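Local atomic coordinates of DNA processing protein DprA (Streptococcus pneumoniae, PDB entry 3UQZ), a protein that binds single-stranded DNA cooperatively, protects it from nucleases and helps load the RecA recombinase onto it during natural transformation. Residues Lys108-Gly121 and Ile212-Lys225. Sequence-based numbering, arbitrary orientation.
Sequences KVAVVGSRACSKQG and IAGLCRGVIVAEAK. With SO4 (sulfate ion), chain D.
K108 meets the end of helix 204-215 through its bent aliphatic chain, which brings CE to the carbonyl O of L215; its ammonium turns to the carbonyls of L104 and F106. Next along the strand, V109 lays CG2 across CD1 of I220 (3.8 Å). From A110 the two strands pair in parallel: A110 N donates to G218 O (2.9 Å) and A110 O accepts from I220 N, which stands 40° out of the carbonyl plane. V112 N then bonds I220 O almost end-on (2.8 Å). On the face shared with A110, V112 sets CG2 between its backbone N and carbonyl carbon (chi1 -62° for CG1), where it touches CG1 of both V219 and V221. Beyond G113, S114 N makes a weak hydrogen bond to E223 O. The E223 carboxylate grips the start of helix 119-130 with both oxygens: S118 N reaches OE1 (2.9 Å) and S118 OG donates a hydrogen bond to E223 OE2 (2.6 Å), each on the syn side. S118 is the N-cap of this helix, its OG accepting from G121 N. These neighbouring inner strands of the Rossmann-like sheet lie between 137-140 and 243-246, with helix 229-239 against V112, V219 and V221, and helix 146-157 against V111 and A222.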
loop_
_atom_site.group_PDB
_atom_site.type_symbol
_atom_site.label_atom_id
_atom_site.label_comp_id
_atom_site.label_asym_id
_atom_site.label_seq_id
_atom_site.Cartn_x
_atom_site.Cartn_y
_atom_site.Cartn_z
ATOM N N LYS A 108 17.375 -17.023 -1.771
ATOM C CA LYS A 108 16.554 -16.789 -2.960
ATOM C C LYS A 108 15.301 -15.951 -2.693
ATOM O O LYS A 108 14.693 -16.058 -1.624
ATOM C CB LYS A 108 16.135 -18.139 -3.575
ATOM C CG LYS A 108 17.295 -19.016 -4.029
ATOM C CD LYS A 108 16.888 -20.460 -4.296
ATOM C CE LYS A 108 16.734 -21.314 -3.057
ATOM N NZ LYS A 108 18.010 -21.571 -2.349
ATOM N N VAL A 109 14.904 -15.141 -3.691
ATOM C CA VAL A 109 13.692 -14.328 -3.666
ATOM C C VAL A 109 12.940 -14.537 -4.977
ATOM O O VAL A 109 13.549 -14.553 -6.051
ATOM C CB VAL A 109 13.921 -12.820 -3.292
ATOM C CG1 VAL A 109 14.628 -12.032 -4.404
ATOM C CG2 VAL A 109 12.617 -12.138 -2.881
ATOM N N ALA A 110 11.626 -14.766 -4.879
ATOM C CA ALA A 110 10.784 -14.935 -6.053
ATOM C C ALA A 110 10.308 -13.552 -6.565
ATOM O O ALA A 110 10.211 -12.604 -5.790
ATOM C CB ALA A 110 9.593 -15.807 -5.715
ATOM N N VAL A 111 10.095 -13.434 -7.882
ATOM C CA VAL A 111 9.611 -12.216 -8.538
ATOM C C VAL A 111 8.522 -12.637 -9.522
ATOM O O VAL A 111 8.778 -13.422 -10.441
ATOM C CB VAL A 111 10.705 -11.332 -9.205
ATOM C CG1 VAL A 111 10.103 -10.028 -9.728
ATOM C CG2 VAL A 111 11.855 -11.030 -8.248
ATOM N N VAL A 112 7.291 -12.174 -9.278
ATOM C CA VAL A 112 6.124 -12.527 -10.103
ATOM C C VAL A 112 5.376 -11.277 -10.561
ATOM O O VAL A 112 5.486 -10.227 -9.927
ATOM C CB VAL A 112 5.175 -13.600 -9.456
ATOM C CG1 VAL A 112 5.888 -14.924 -9.235
ATOM C CG2 VAL A 112 4.541 -13.117 -8.165
ATOM N N GLY A 113 4.624 -11.409 -11.645
ATOM C CA GLY A 113 3.833 -10.313 -12.184
ATOM C C GLY A 113 3.283 -10.513 -13.576
ATOM O O GLY A 113 3.502 -11.546 -14.207
ATOM N N SER A 114 2.584 -9.488 -14.063
ATOM C CA SER A 114 1.889 -9.421 -15.351
ATOM C C SER A 114 2.709 -9.881 -16.541
ATOM O O SER A 114 3.853 -9.458 -16.703
ATOM C CB SER A 114 1.374 -8.005 -15.600
ATOM O OG SER A 114 0.322 -7.975 -16.550
ATOM N N ARG A 115 2.101 -10.740 -17.377
ATOM C CA ARG A 115 2.665 -11.255 -18.630
ATOM C C ARG A 115 2.689 -10.076 -19.631
ATOM O O ARG A 115 3.636 -9.937 -20.398
ATOM C CB ARG A 115 1.818 -12.433 -19.180
ATOM C CG ARG A 115 2.454 -13.826 -19.102
ATOM C CD ARG A 115 2.207 -14.594 -17.783
ATOM N NE ARG A 115 2.365 -16.048 -17.957
ATOM C CZ ARG A 115 2.650 -16.939 -17.001
ATOM N NH1 ARG A 115 2.840 -16.552 -15.748
ATOM N NH2 ARG A 115 2.755 -18.219 -17.297
ATOM N N ALA A 116 1.664 -9.201 -19.572
ATOM C CA ALA A 116 1.505 -8.002 -20.399
ATOM C C ALA A 116 1.638 -6.761 -19.504
ATOM O O ALA A 116 0.682 -6.005 -19.300
ATOM C CB ALA A 116 0.147 -8.023 -21.098
ATOM N N CYS A 117 2.818 -6.579 -18.928
ATOM C CA CYS A 117 3.072 -5.455 -18.041
ATOM C C CYS A 117 3.341 -4.172 -18.839
ATOM O O CYS A 117 3.516 -4.215 -20.058
ATOM C CB CYS A 117 4.232 -5.782 -17.103
ATOM S SG CYS A 117 5.853 -5.776 -17.909
ATOM N N SER A 118 3.423 -3.043 -18.128
ATOM C CA SER A 118 3.734 -1.725 -18.670
ATOM C C SER A 118 5.242 -1.470 -18.552
ATOM O O SER A 118 5.928 -2.159 -17.786
ATOM C CB SER A 118 2.962 -0.653 -17.902
ATOM O OG SER A 118 3.520 -0.420 -16.621
ATOM N N LYS A 119 5.748 -0.454 -19.269
ATOM C CA LYS A 119 7.163 -0.090 -19.218
ATOM C C LYS A 119 7.556 0.387 -17.820
ATOM O O LYS A 119 8.677 0.120 -17.378
ATOM C CB LYS A 119 7.524 0.923 -20.318
ATOM C CG LYS A 119 7.761 0.238 -21.665
ATOM C CD LYS A 119 7.826 1.194 -22.847
ATOM C CE LYS A 119 7.962 0.427 -24.144
ATOM N NZ LYS A 119 7.702 1.286 -25.328
ATOM N N GLN A 120 6.595 1.020 -17.102
ATOM C CA GLN A 120 6.752 1.509 -15.727
ATOM C C GLN A 120 6.870 0.344 -14.758
ATOM O O GLN A 120 7.715 0.384 -13.866
ATOM C CB GLN A 120 5.598 2.450 -15.324
ATOM C CG GLN A 120 5.552 3.775 -16.105
ATOM C CD GLN A 120 6.706 4.705 -15.790
ATOM O OE1 GLN A 120 7.727 4.726 -16.489
ATOM N NE2 GLN A 120 6.557 5.509 -14.741
ATOM N N GLY A 121 6.064 -0.696 -14.979
ATOM C CA GLY A 121 6.104 -1.933 -14.206
ATOM C C GLY A 121 7.462 -2.609 -14.266
ATOM O O GLY A 121 8.025 -2.959 -13.222
ATOM N N ILE A 212 8.336 -21.968 -7.813
ATOM C CA ILE A 212 8.899 -20.611 -7.738
ATOM C C ILE A 212 8.739 -20.073 -6.309
ATOM O O ILE A 212 9.730 -19.665 -5.702
ATOM C CB ILE A 212 8.272 -19.644 -8.789
ATOM C CG1 ILE A 212 8.615 -20.061 -10.241
ATOM C CG2 ILE A 212 8.693 -18.179 -8.524
ATOM C CD1 ILE A 212 7.872 -19.326 -11.289
ATOM N N ALA A 213 7.506 -20.117 -5.770
ATOM C CA ALA A 213 7.198 -19.657 -4.419
ATOM C C ALA A 213 7.870 -20.534 -3.360
ATOM O O ALA A 213 8.538 -19.997 -2.483
ATOM C CB ALA A 213 5.694 -19.626 -4.208
ATOM N N GLY A 214 7.736 -21.858 -3.489
ATOM C CA GLY A 214 8.288 -22.853 -2.569
ATOM C C GLY A 214 9.787 -22.804 -2.345
ATOM O O GLY A 214 10.263 -23.056 -1.235
ATOM N N LEU A 215 10.538 -22.473 -3.400
ATOM C CA LEU A 215 11.992 -22.341 -3.390
ATOM C C LEU A 215 12.475 -21.178 -2.500
ATOM O O LEU A 215 13.584 -21.237 -1.983
ATOM C CB LEU A 215 12.437 -22.069 -4.836
ATOM C CG LEU A 215 13.501 -22.937 -5.528
ATOM C CD1 LEU A 215 13.637 -24.317 -4.928
ATOM C CD2 LEU A 215 13.222 -23.028 -7.017
ATOM N N CYS A 216 11.656 -20.121 -2.342
ATOM C CA CYS A 216 12.026 -18.871 -1.665
ATOM C C CYS A 216 11.332 -18.546 -0.343
ATOM O O CYS A 216 10.225 -19.012 -0.077
ATOM C CB CYS A 216 11.913 -17.707 -2.645
ATOM S SG CYS A 216 12.283 -18.151 -4.358
ATOM N N ARG A 217 11.985 -17.683 0.462
ATOM C CA ARG A 217 11.481 -17.205 1.759
ATOM C C ARG A 217 10.580 -15.960 1.596
ATOM O O ARG A 217 9.860 -15.597 2.531
ATOM C CB ARG A 217 12.642 -16.913 2.729
ATOM C CG ARG A 217 13.585 -18.092 2.966
ATOM C CD ARG A 217 13.138 -18.975 4.109
ATOM N NE ARG A 217 14.042 -18.869 5.256
ATOM C CZ ARG A 217 15.113 -19.635 5.456
ATOM N NH1 ARG A 217 15.445 -20.570 4.574
ATOM N NH2 ARG A 217 15.862 -19.468 6.538
ATOM N N GLY A 218 10.630 -15.347 0.408
ATOM C CA GLY A 218 9.829 -14.184 0.047
ATOM C C GLY A 218 9.506 -14.106 -1.430
ATOM O O GLY A 218 10.268 -14.600 -2.268
ATOM N N VAL A 219 8.367 -13.465 -1.758
ATOM C CA VAL A 219 7.897 -13.261 -3.136
ATOM C C VAL A 219 7.693 -11.766 -3.379
ATOM O O VAL A 219 6.998 -11.117 -2.612
ATOM C CB VAL A 219 6.602 -14.069 -3.473
ATOM C CG1 VAL A 219 6.209 -13.910 -4.938
ATOM C CG2 VAL A 219 6.748 -15.547 -3.128
ATOM N N ILE A 220 8.282 -11.230 -4.457
ATOM C CA ILE A 220 8.137 -9.839 -4.881
ATOM C C ILE A 220 7.093 -9.786 -6.000
ATOM O O ILE A 220 7.246 -10.475 -7.013
ATOM C CB ILE A 220 9.495 -9.196 -5.290
ATOM C CG1 ILE A 220 10.447 -9.053 -4.081
ATOM C CG2 ILE A 220 9.287 -7.838 -5.998
ATOM C CD1 ILE A 220 11.918 -8.744 -4.453
ATOM N N VAL A 221 6.018 -8.985 -5.796
ATOM C CA VAL A 221 4.943 -8.770 -6.777
ATOM C C VAL A 221 5.036 -7.394 -7.391
ATOM O O VAL A 221 5.324 -6.419 -6.700
ATOM C CB VAL A 221 3.499 -8.984 -6.277
ATOM C CG1 VAL A 221 2.738 -9.943 -7.180
ATOM C CG2 VAL A 221 3.428 -9.363 -4.805
ATOM N N ALA A 222 4.712 -7.317 -8.675
ATOM C CA ALA A 222 4.669 -6.090 -9.443
ATOM C C ALA A 222 3.675 -6.274 -10.554
ATOM O O ALA A 222 3.733 -7.260 -11.293
ATOM C CB ALA A 222 6.029 -5.773 -10.020
ATOM N N GLU A 223 2.741 -5.330 -10.653
ATOM C CA GLU A 223 1.690 -5.307 -11.660
ATOM C C GLU A 223 0.869 -6.589 -11.702
ATOM O O GLU A 223 0.737 -7.208 -12.749
ATOM C CB GLU A 223 2.218 -4.866 -13.046
ATOM C CG GLU A 223 2.781 -3.451 -13.053
ATOM C CD GLU A 223 2.694 -2.686 -14.357
ATOM O OE1 GLU A 223 2.530 -3.323 -15.425
ATOM O OE2 GLU A 223 2.837 -1.442 -14.314
ATOM N N ALA A 224 0.311 -6.977 -10.558
ATOM C CA ALA A 224 -0.568 -8.132 -10.468
ATOM C C ALA A 224 -1.993 -7.600 -10.581
ATOM O O ALA A 224 -2.362 -6.660 -9.874
ATOM C CB ALA A 224 -0.360 -8.860 -9.148
ATOM N N LYS A 225 -2.739 -8.103 -11.567
ATOM C CA LYS A 225 -4.127 -7.715 -11.805
ATOM C C LYS A 225 -5.009 -8.519 -10.867
ATOM O O LYS A 225 -4.534 -9.466 -10.238
ATOM C CB LYS A 225 -4.532 -8.007 -13.255
ATOM C CG LYS A 225 -3.959 -7.030 -14.251
ATOM C CD LYS A 225 -4.081 -7.568 -15.639
ATOM C CE LYS A 225 -3.038 -6.943 -16.519
ATOM N NZ LYS A 225 -3.324 -7.188 -17.955
HETATM S S SO4 D . -0.735 -13.005 -15.334
HETATM O O1 SO4 D . -0.218 -14.368 -15.346
HETATM O O2 SO4 D . -2.207 -13.039 -15.435
HETATM O O3 SO4 D . -0.336 -12.353 -14.086
HETATM O O4 SO4 D . -0.194 -12.261 -16.462
HETATM O O HOH W 1 15.922 -23.172 -0.704
#